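Local coordinates for immunity 23 family protein (Burkholderia dolosa AU0158, PDB 5FFP) that probably protects its cell from contact-dependent growth inhibition by binding and neutralising the toxin delivered by neighbouring sister cells, at residues 54-57 and 61-64; 65-70 and 80-85; 74-79 and 111-116. All blocks are in the same frame, centred on the assembly; numbering follows the deposited sequence.

Contact 1. Residues 54-57 and 61-64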
loop_
_atom_site.group_PDB
_atom_site.type_symbol
_atom_site.label_atom_id
_atom_site.label_comp_id
_atom_site.label_asym_id
_atom_site.label_seq_id
_atom_site.Cartn_x
_atom_site.Cartn_y
_atom_site.Cartn_z
ATOM N N ARG A 54 17.925 4.718 -0.205
ATOM C CA ARG A 54 17.203 3.467 -0.470
ATOM C C ARG A 54 15.906 3.714 -1.245
ATOM O O ARG A 54 15.002 2.894 -1.227
ATOM C CB ARG A 54 16.904 2.753 0.859
ATOM C CG ARG A 54 18.138 2.101 1.498
ATOM C CD ARG A 54 18.276 2.283 3.014
ATOM N NE ARG A 54 17.355 1.516 3.842
ATOM C CZ ARG A 54 17.547 1.277 5.156
ATOM N NH1 ARG A 54 18.626 1.751 5.799
ATOM N NH2 ARG A 54 16.658 0.553 5.837
ATOM N N LEU A 55 15.805 4.844 -1.925
ATOM C CA LEU A 55 14.683 5.057 -2.822
ATOM C C LEU A 55 14.799 4.110 -4.008
ATOM O O LEU A 55 15.896 3.784 -4.466
ATOM C CB LEU A 55 14.637 6.496 -3.324
ATOM C CG LEU A 55 14.246 7.536 -2.280
ATOM C CD1 LEU A 55 14.542 8.948 -2.790
ATOM C CD2 LEU A 55 12.780 7.354 -1.902
ATOM N N HIS A 56 13.652 3.642 -4.483
ATOM C CA HIS A 56 13.599 2.704 -5.607
ATOM C C HIS A 56 14.420 3.213 -6.800
ATOM O O HIS A 56 15.113 2.432 -7.461
ATOM C CB HIS A 56 12.134 2.455 -6.022
ATOM C CG HIS A 56 11.934 1.197 -6.804
ATOM N ND1 HIS A 56 11.691 1.194 -8.162
ATOM C CD2 HIS A 56 11.925 -0.104 -6.414
ATOM C CE1 HIS A 56 11.551 -0.055 -8.575
ATOM N NE2 HIS A 56 11.681 -0.861 -7.534
ATOM N N CYS A 57 14.361 4.519 -7.055
ATOM C CA CYS A 57 15.064 5.093 -8.194
ATOM C C CYS A 57 16.588 5.086 -8.104
ATOM O O CYS A 57 17.255 5.420 -9.082
ATOM C CB CYS A 57 14.570 6.517 -8.457
ATOM S SG CYS A 57 15.071 7.740 -7.237
ATOM N N THR A 61 15.163 1.731 -12.781
ATOM C CA THR A 61 14.575 2.722 -13.675
ATOM C C THR A 61 13.144 2.994 -13.254
ATOM O O THR A 61 12.464 2.139 -12.705
ATOM C CB THR A 61 14.618 2.276 -15.171
ATOM O OG1 THR A 61 13.809 1.105 -15.393
ATOM C CG2 THR A 61 16.071 1.999 -15.606
ATOM N N VAL A 62 12.700 4.204 -13.499
ATOM C CA VAL A 62 11.336 4.584 -13.195
ATOM C C VAL A 62 10.754 5.211 -14.464
ATOM O O VAL A 62 10.190 6.303 -14.457
ATOM C CB VAL A 62 11.268 5.466 -11.910
ATOM C CG1 VAL A 62 11.696 4.642 -10.706
ATOM C CG2 VAL A 62 12.148 6.720 -12.009
ATOM N N GLU A 63 10.936 4.487 -15.572
ATOM C CA GLU A 63 10.408 4.878 -16.875
ATOM C C GLU A 63 8.892 4.841 -16.848
ATOM O O GLU A 63 8.301 3.837 -16.438
ATOM C CB GLU A 63 10.902 3.902 -17.954
ATOM C CG GLU A 63 12.265 4.214 -18.547
ATOM C CD GLU A 63 12.169 5.102 -19.778
ATOM O OE1 GLU A 63 11.168 5.846 -19.880
ATOM O OE2 GLU A 63 13.084 5.055 -20.643
ATOM N N ASP A 64 8.249 5.911 -17.287
ATOM C CA ASP A 64 6.809 5.851 -17.507
ATOM C C ASP A 64 6.380 6.896 -18.522
ATOM O O ASP A 64 6.347 8.099 -18.231
ATOM C CB ASP A 64 6.020 5.990 -16.205
ATOM C CG ASP A 64 4.551 5.741 -16.411
ATOM O OD1 ASP A 64 3.965 6.431 -17.265
ATOM O OD2 ASP A 64 3.985 4.869 -15.734
#
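V62, whose side chain meets C57 and H56, has its backbone fixed to strand 110-117. V62 O probably accepts a hydrogen bond from E116 N. Two residues on, D64 N probably donates one to E116 O. One residue of the strand thus bonds on both sides of E63, the pattern of a parallel bridge, although 61-64 forms no regular strand. C57 is tied down separately: its O accepts a hydrogen bond from the amide of Q145, and H56 O accepts one from N60 ND2.

The contact between 54-57 and 61-64 is small and apolar. It joins two parts of the long loop between helices 45-52 and 65-69. The chain bends and runs on, and the CA atoms of C57 and T61, four residues apart, are 6.0 Å from each other. One methyl does the touching. V62 CG1 reaches C57 CB at 4.1 Å. V62 CG1 also comes up to the edge of the H56 ring, near the ring plane, 4.3 Å from H56 ND1. It is anti to the carbonyl carbon (chi1 -66°), which aims it back toward 56-57. C57 offers its CB and not its sulfur. SG is folded between the backbone N and the carbonyl carbon (chi1 71°), and the side chain also packs on V100 and L114.

V62 and C57 are buried, while H56 is exposed and forms the outer edge of the contact. At the far end, D64 is the N-cap of helix 65-69: its OD1 accepts from L67 N. No hydrogen bond links the two segments directly. Their fit therefore rests on van der Waals contact at one methyl, and the polar hold comes from the strand and from Q145.

Contact 2. Residues 65-70 and 80-85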
loop_
_atom_site.group_PDB
_atom_site.type_symbol
_atom_site.label_atom_id
_atom_site.label_comp_id
_atom_site.label_asym_id
_atom_site.label_seq_id
_atom_site.Cartn_x
_atom_site.Cartn_y
_atom_site.Cartn_z
ATOM N N ALA A 65 6.046 6.407 -19.711
ATOM C CA ALA A 65 5.839 7.256 -20.873
ATOM C C ALA A 65 4.566 8.067 -20.750
ATOM O O ALA A 65 4.520 9.234 -21.133
ATOM C CB ALA A 65 5.805 6.405 -22.131
ATOM N N GLU A 66 3.534 7.455 -20.196
ATOM C CA GLU A 66 2.256 8.126 -20.076
ATOM C C GLU A 66 2.412 9.328 -19.154
ATOM O O GLU A 66 2.127 10.466 -19.541
ATOM C CB GLU A 66 1.200 7.158 -19.536
ATOM C CG GLU A 66 -0.239 7.630 -19.721
ATOM C CD GLU A 66 -1.105 7.437 -18.480
ATOM O OE1 GLU A 66 -0.640 6.847 -17.468
ATOM O OE2 GLU A 66 -2.263 7.904 -18.507
ATOM N N LEU A 67 2.924 9.060 -17.952
ATOM C CA LEU A 67 3.018 10.062 -16.889
ATOM C C LEU A 67 3.943 11.199 -17.279
ATOM O O LEU A 67 3.744 12.346 -16.851
ATOM C CB LEU A 67 3.530 9.422 -15.594
ATOM C CG LEU A 67 2.606 8.382 -14.949
ATOM C CD1 LEU A 67 3.336 7.606 -13.858
ATOM C CD2 LEU A 67 1.352 9.058 -14.405
ATOM N N PHE A 68 4.973 10.870 -18.057
ATOM C CA PHE A 68 5.869 11.889 -18.595
ATOM C C PHE A 68 5.111 12.875 -19.472
ATOM O O PHE A 68 5.278 14.084 -19.327
ATOM C CB PHE A 68 7.017 11.263 -19.393
ATOM C CG PHE A 68 8.171 12.188 -19.576
ATOM C CD1 PHE A 68 8.134 13.171 -20.552
ATOM C CD2 PHE A 68 9.277 12.112 -18.747
ATOM C CE1 PHE A 68 9.182 14.053 -20.713
ATOM C CE2 PHE A 68 10.333 12.992 -18.894
ATOM C CZ PHE A 68 10.284 13.965 -19.885
ATOM N N HIS A 69 4.265 12.355 -20.357
ATOM C CA HIS A 69 3.661 13.168 -21.415
ATOM C C HIS A 69 2.305 13.788 -21.091
ATOM O O HIS A 69 1.851 14.668 -21.821
ATOM C CB HIS A 69 3.578 12.364 -22.721
ATOM C CG HIS A 69 4.910 12.180 -23.377
ATOM N ND1 HIS A 69 5.560 10.966 -23.428
ATOM C CD2 HIS A 69 5.744 13.077 -23.957
ATOM C CE1 HIS A 69 6.723 11.116 -24.036
ATOM N NE2 HIS A 69 6.860 12.388 -24.366
ATOM N N ILE A 70 1.662 13.364 -20.009
ATOM C CA ILE A 70 0.358 13.927 -19.662
ATOM C C ILE A 70 0.567 15.178 -18.811
ATOM O O ILE A 70 1.688 15.617 -18.620
ATOM C CB ILE A 70 -0.570 12.886 -18.990
ATOM C CG1 ILE A 70 -0.028 12.455 -17.625
ATOM C CG2 ILE A 70 -0.759 11.675 -19.902
ATOM C CD1 ILE A 70 -0.911 11.447 -16.928
ATOM N N CYS A 80 -0.545 9.683 -6.890
ATOM C CA CYS A 80 -1.181 9.644 -5.581
ATOM C C CYS A 80 -2.232 8.522 -5.505
ATOM O O CYS A 80 -2.477 7.975 -4.437
ATOM C CB CYS A 80 -1.814 11.005 -5.272
ATOM S SG CYS A 80 -0.607 12.342 -5.072
ATOM N N ASN A 81 -2.864 8.199 -6.632
ATOM C CA ASN A 81 -3.705 7.009 -6.725
ATOM C C ASN A 81 -2.927 5.732 -6.497
ATOM O O ASN A 81 -3.394 4.851 -5.798
ATOM C CB ASN A 81 -4.385 6.903 -8.085
ATOM C CG ASN A 81 -5.833 7.298 -8.036
ATOM O OD1 ASN A 81 -6.721 6.445 -8.118
ATOM N ND2 ASN A 81 -6.087 8.591 -7.866
ATOM N N ARG A 82 -1.750 5.630 -7.103
ATOM C CA ARG A 82 -0.943 4.421 -6.993
ATOM C C ARG A 82 -0.400 4.236 -5.594
ATOM O O ARG A 82 -0.322 3.110 -5.099
ATOM C CB ARG A 82 0.216 4.455 -7.980
ATOM C CG ARG A 82 -0.204 4.224 -9.415
ATOM C CD ARG A 82 0.992 4.199 -10.366
ATOM N NE ARG A 82 0.560 4.363 -11.756
ATOM C CZ ARG A 82 1.350 4.321 -12.822
ATOM N NH1 ARG A 82 2.652 4.104 -12.693
ATOM N NH2 ARG A 82 0.827 4.499 -14.021
ATOM N N ALA A 83 -0.026 5.352 -4.976
ATOM C CA ALA A 83 0.590 5.362 -3.675
ATOM C C ALA A 83 -0.419 5.112 -2.568
ATOM O O ALA A 83 -0.088 4.516 -1.539
ATOM C CB ALA A 83 1.268 6.702 -3.459
ATOM N N PHE A 84 -1.635 5.603 -2.770
ATOM C CA PHE A 84 -2.684 5.525 -1.762
ATOM C C PHE A 84 -3.976 5.012 -2.380
ATOM O O PHE A 84 -4.975 5.741 -2.475
ATOM C CB PHE A 84 -2.893 6.892 -1.128
ATOM C CG PHE A 84 -1.651 7.453 -0.531
ATOM C CD1 PHE A 84 -1.248 7.077 0.741
ATOM C CD2 PHE A 84 -0.858 8.325 -1.262
ATOM C CE1 PHE A 84 -0.085 7.584 1.282
ATOM C CE2 PHE A 84 0.302 8.841 -0.726
ATOM C CZ PHE A 84 0.692 8.472 0.548
ATOM N N PRO A 85 -3.964 3.737 -2.789
ATOM C CA PRO A 85 -5.153 3.199 -3.433
ATOM C C PRO A 85 -6.297 3.138 -2.432
ATOM O O PRO A 85 -6.060 2.931 -1.241
ATOM C CB PRO A 85 -4.711 1.812 -3.913
ATOM C CG PRO A 85 -3.558 1.438 -3.043
ATOM C CD PRO A 85 -2.964 2.701 -2.475
#
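The side chains of L67 and R82 come from opposite directions, and the leucine methyl ends over the flat side of the guanidinium. Here an apolar group packs on a charged one. L67 CD1 is 3.8 Å from R82 NH1, and both R82 CZ and R82 NH2 are hardly farther. The methyl therefore lies against the flat group as a whole, away from the directions of its N-H bonds. R82 gets there by stretching out. Its CG is anti to the carbonyl carbon (chi1 -74°), and the chain is extended from CG to NE. L67 is buried, and its side chain also packs on A75, E78, L79 and V115.

The two segments lie on consecutive helices joined by a short turn. Helix 65-69 ends where I70 leaves helical geometry, and helix 72-83 follows after a sharp change of direction. R82, near the end of the second helix, reaches back to the first.

The charged interactions lie mostly beside the contact. R82 NE forms a salt bridge with E78 OE2, one turn earlier on its own helix, and this probably helps fix the rotation of the guanidinium. R82 NH1 has a weak, long ion pair with D64 OD2. Across the contact itself, E66 OE1 stays 4.4 Å from R82 NH2, beyond a salt bridge, so any attraction there acts only through space.

No hydrogen bond crosses the contact; those nearby stay within each segment. A65 O accepts twice from H69: from H69 N at 3.2 Å, and from H69 ND1 at 3.1 Å with an N-H...O angle of 140°. The two donors approach from opposite faces of the carbonyl plane. F68 CD1 lies over the centre of one face of the H69 ring.

Contact 3. Residues 74-79 and 111-116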
loop_
_atom_site.group_PDB
_atom_site.type_symbol
_atom_site.label_atom_id
_atom_site.label_comp_id
_atom_site.label_asym_id
_atom_site.label_seq_id
_atom_site.Cartn_x
_atom_site.Cartn_y
_atom_site.Cartn_z
ATOM N N ASP A 74 -2.801 15.823 -13.869
ATOM C CA ASP A 74 -3.315 14.466 -14.004
ATOM C C ASP A 74 -2.298 13.442 -13.512
ATOM O O ASP A 74 -2.664 12.495 -12.827
ATOM C CB ASP A 74 -3.720 14.173 -15.456
ATOM C CG ASP A 74 -4.872 15.047 -15.928
ATOM O OD1 ASP A 74 -4.965 16.214 -15.501
ATOM O OD2 ASP A 74 -5.687 14.574 -16.737
ATOM N N ALA A 75 -1.025 13.636 -13.847
ATOM C CA ALA A 75 0.034 12.716 -13.412
ATOM C C ALA A 75 0.123 12.622 -11.872
ATOM O O ALA A 75 0.174 11.526 -11.306
ATOM C CB ALA A 75 1.375 13.136 -13.997
ATOM N N TYR A 76 0.129 13.773 -11.209
ATOM C CA TYR A 76 0.168 13.811 -9.746
ATOM C C TYR A 76 -1.015 13.086 -9.096
ATOM O O TYR A 76 -0.855 12.450 -8.063
ATOM C CB TYR A 76 0.207 15.257 -9.265
ATOM C CG TYR A 76 0.289 15.421 -7.761
ATOM C CD1 TYR A 76 1.471 15.172 -7.081
ATOM C CD2 TYR A 76 -0.811 15.841 -7.029
ATOM C CE1 TYR A 76 1.554 15.334 -5.709
ATOM C CE2 TYR A 76 -0.744 16.000 -5.661
ATOM C CZ TYR A 76 0.436 15.738 -5.002
ATOM O OH TYR A 76 0.515 15.905 -3.638
ATOM N N ARG A 77 -2.191 13.191 -9.705
ATOM C CA ARG A 77 -3.380 12.496 -9.220
ATOM C C ARG A 77 -3.241 11.000 -9.411
ATOM O O ARG A 77 -3.586 10.228 -8.535
ATOM C CB ARG A 77 -4.626 12.973 -9.961
ATOM C CG ARG A 77 -5.924 12.404 -9.407
ATOM C CD ARG A 77 -7.132 13.242 -9.817
ATOM N NE ARG A 77 -7.269 13.326 -11.274
ATOM C CZ ARG A 77 -7.034 14.405 -12.026
ATOM N NH1 ARG A 77 -6.638 15.554 -11.481
ATOM N NH2 ARG A 77 -7.200 14.334 -13.343
ATOM N N GLU A 78 -2.745 10.596 -10.573
ATOM C CA GLU A 78 -2.523 9.185 -10.860
ATOM C C GLU A 78 -1.430 8.590 -9.947
ATOM O O GLU A 78 -1.495 7.427 -9.562
ATOM C CB GLU A 78 -2.178 9.008 -12.347
ATOM C CG GLU A 78 -1.739 7.612 -12.793
ATOM C CD GLU A 78 -2.669 6.500 -12.335
ATOM O OE1 GLU A 78 -3.904 6.713 -12.300
ATOM O OE2 GLU A 78 -2.159 5.399 -12.000
ATOM N N LEU A 79 -0.423 9.382 -9.604
ATOM C CA LEU A 79 0.689 8.880 -8.799
ATOM C C LEU A 79 0.286 8.738 -7.336
ATOM O O LEU A 79 0.728 7.817 -6.637
ATOM C CB LEU A 79 1.881 9.815 -8.943
ATOM C CG LEU A 79 2.604 9.650 -10.282
ATOM C CD1 LEU A 79 3.377 10.916 -10.630
ATOM C CD2 LEU A 79 3.525 8.440 -10.230
ATOM N N TYR A 111 4.486 15.574 -1.819
ATOM C CA TYR A 111 4.674 14.318 -2.518
ATOM C C TYR A 111 5.364 14.631 -3.819
ATOM O O TYR A 111 4.871 15.426 -4.617
ATOM C CB TYR A 111 3.329 13.625 -2.707
ATOM C CG TYR A 111 2.813 13.093 -1.371
ATOM C CD1 TYR A 111 3.353 11.938 -0.816
ATOM C CD2 TYR A 111 1.850 13.781 -0.643
ATOM C CE1 TYR A 111 2.933 11.473 0.417
ATOM C CE2 TYR A 111 1.416 13.311 0.593
ATOM C CZ TYR A 111 1.963 12.154 1.116
ATOM O OH TYR A 111 1.548 11.657 2.341
ATOM N N ILE A 112 6.532 14.032 -4.013
ATOM C CA ILE A 112 7.406 14.421 -5.094
ATOM C C ILE A 112 7.845 13.177 -5.809
ATOM O O ILE A 112 8.438 12.288 -5.192
ATOM C CB ILE A 112 8.626 15.172 -4.544
ATOM C CG1 ILE A 112 8.170 16.475 -3.871
ATOM C CG2 ILE A 112 9.611 15.478 -5.667
ATOM C CD1 ILE A 112 9.166 16.985 -2.868
ATOM N N PHE A 113 7.555 13.113 -7.107
ATOM C CA PHE A 113 7.717 11.881 -7.842
ATOM C C PHE A 113 8.731 12.055 -8.957
ATOM O O PHE A 113 8.847 13.137 -9.520
ATOM C CB PHE A 113 6.374 11.431 -8.424
ATOM C CG PHE A 113 5.287 11.198 -7.391
ATOM C CD1 PHE A 113 5.187 9.982 -6.713
ATOM C CD2 PHE A 113 4.334 12.174 -7.143
ATOM C CE1 PHE A 113 4.184 9.758 -5.781
ATOM C CE2 PHE A 113 3.321 11.963 -6.223
ATOM C CZ PHE A 113 3.241 10.749 -5.540
ATOM N N LEU A 114 9.460 10.985 -9.264
ATOM C CA LEU A 114 10.365 10.951 -10.389
ATOM C C LEU A 114 9.772 10.077 -11.510
ATOM O O LEU A 114 9.425 8.910 -11.276
ATOM C CB LEU A 114 11.695 10.370 -9.950
ATOM C CG LEU A 114 12.887 10.557 -10.896
ATOM C CD1 LEU A 114 13.188 12.025 -11.121
ATOM C CD2 LEU A 114 14.119 9.856 -10.346
ATOM N N VAL A 115 9.668 10.635 -12.718
ATOM C CA VAL A 115 9.304 9.866 -13.918
ATOM C C VAL A 115 10.381 10.082 -14.984
ATOM O O VAL A 115 10.719 11.222 -15.316
ATOM C CB VAL A 115 7.953 10.342 -14.500
ATOM C CG1 VAL A 115 7.651 9.645 -15.821
ATOM C CG2 VAL A 115 6.813 10.127 -13.515
ATOM N N GLU A 116 10.906 8.991 -15.535
ATOM C CA GLU A 116 11.946 9.076 -16.545
ATOM C C GLU A 116 11.348 8.776 -17.925
ATOM O O GLU A 116 10.343 8.075 -18.025
ATOM C CB GLU A 116 13.079 8.091 -16.239
ATOM C CG GLU A 116 13.827 8.368 -14.942
ATOM C CD GLU A 116 14.896 7.305 -14.665
ATOM O OE1 GLU A 116 14.898 6.274 -15.373
ATOM O OE2 GLU A 116 15.750 7.488 -13.778
#
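L79 on helix 72-83 rests on F113 of strand 110-117, and this pair is the main fit. L79 CB stands almost exactly above the middle of the F113 ring, 3.6 Å from its centroid and only 6° off the ring normal, a CH-pi contact. The rest of the leucine bends back toward the strand, and L79 CD1 lies 3.8 Å from F113 CB. L79 thus covers the ring from its centre to its root.

Y76 fills the hollow beside this pair. The side chains of Y76 and F113 cross at about a right angle, with Y76 CD1 at the edge of the F113 ring, 3.8 Å from F113 CE2. With CG anti to the backbone N (chi1 -178°), the tyrosine reaches along the strand to Y111. Y76 CE1 comes 3.5 Å from Y111 O, and Y76 OH lies 3.7 Å from Y111 CB.

Helix and strand cross steeply, at 102°, with their axes 9.8 Å apart. Alternate strand residues, Y111, F113 and V115, start out toward the helix. The Y111 ring then swings away, toward F84. This is helix-on-sheet packing within the core.

No hydrogen bond crosses it. The buried tyrosine hydroxyls are satisfied elsewhere, Y76 OH by K128 O and Y111 OH by G90 O of the second subunit, so mainly aromatic and aliphatic packing joins the segments, with a backbone carbonyl at the Y76 ring edge.

Contact 3 is the core of the three: four buried residues seat helix 72-83 on the three-stranded sheet. Contact 2 uses the same helix, with its centre about 5 Å away, but is only partly buried, and there a methyl meets a charged group. L67 joins the two, L67 CD1 lying 3.7 Å from L79 CD2. Contact 1 is also largely buried, with H56 exposed, but joins two parts of one loop, whereas contact 2 joins two helices and contact 3 a helix and a strand. It still leans on strand 110-117 through E116. D64 ties contact 1 to contact 2 by its weak ion pair with R82. Near the second subunit, F84 packs edge-to-face with Y111, linking contacts 2 and 3.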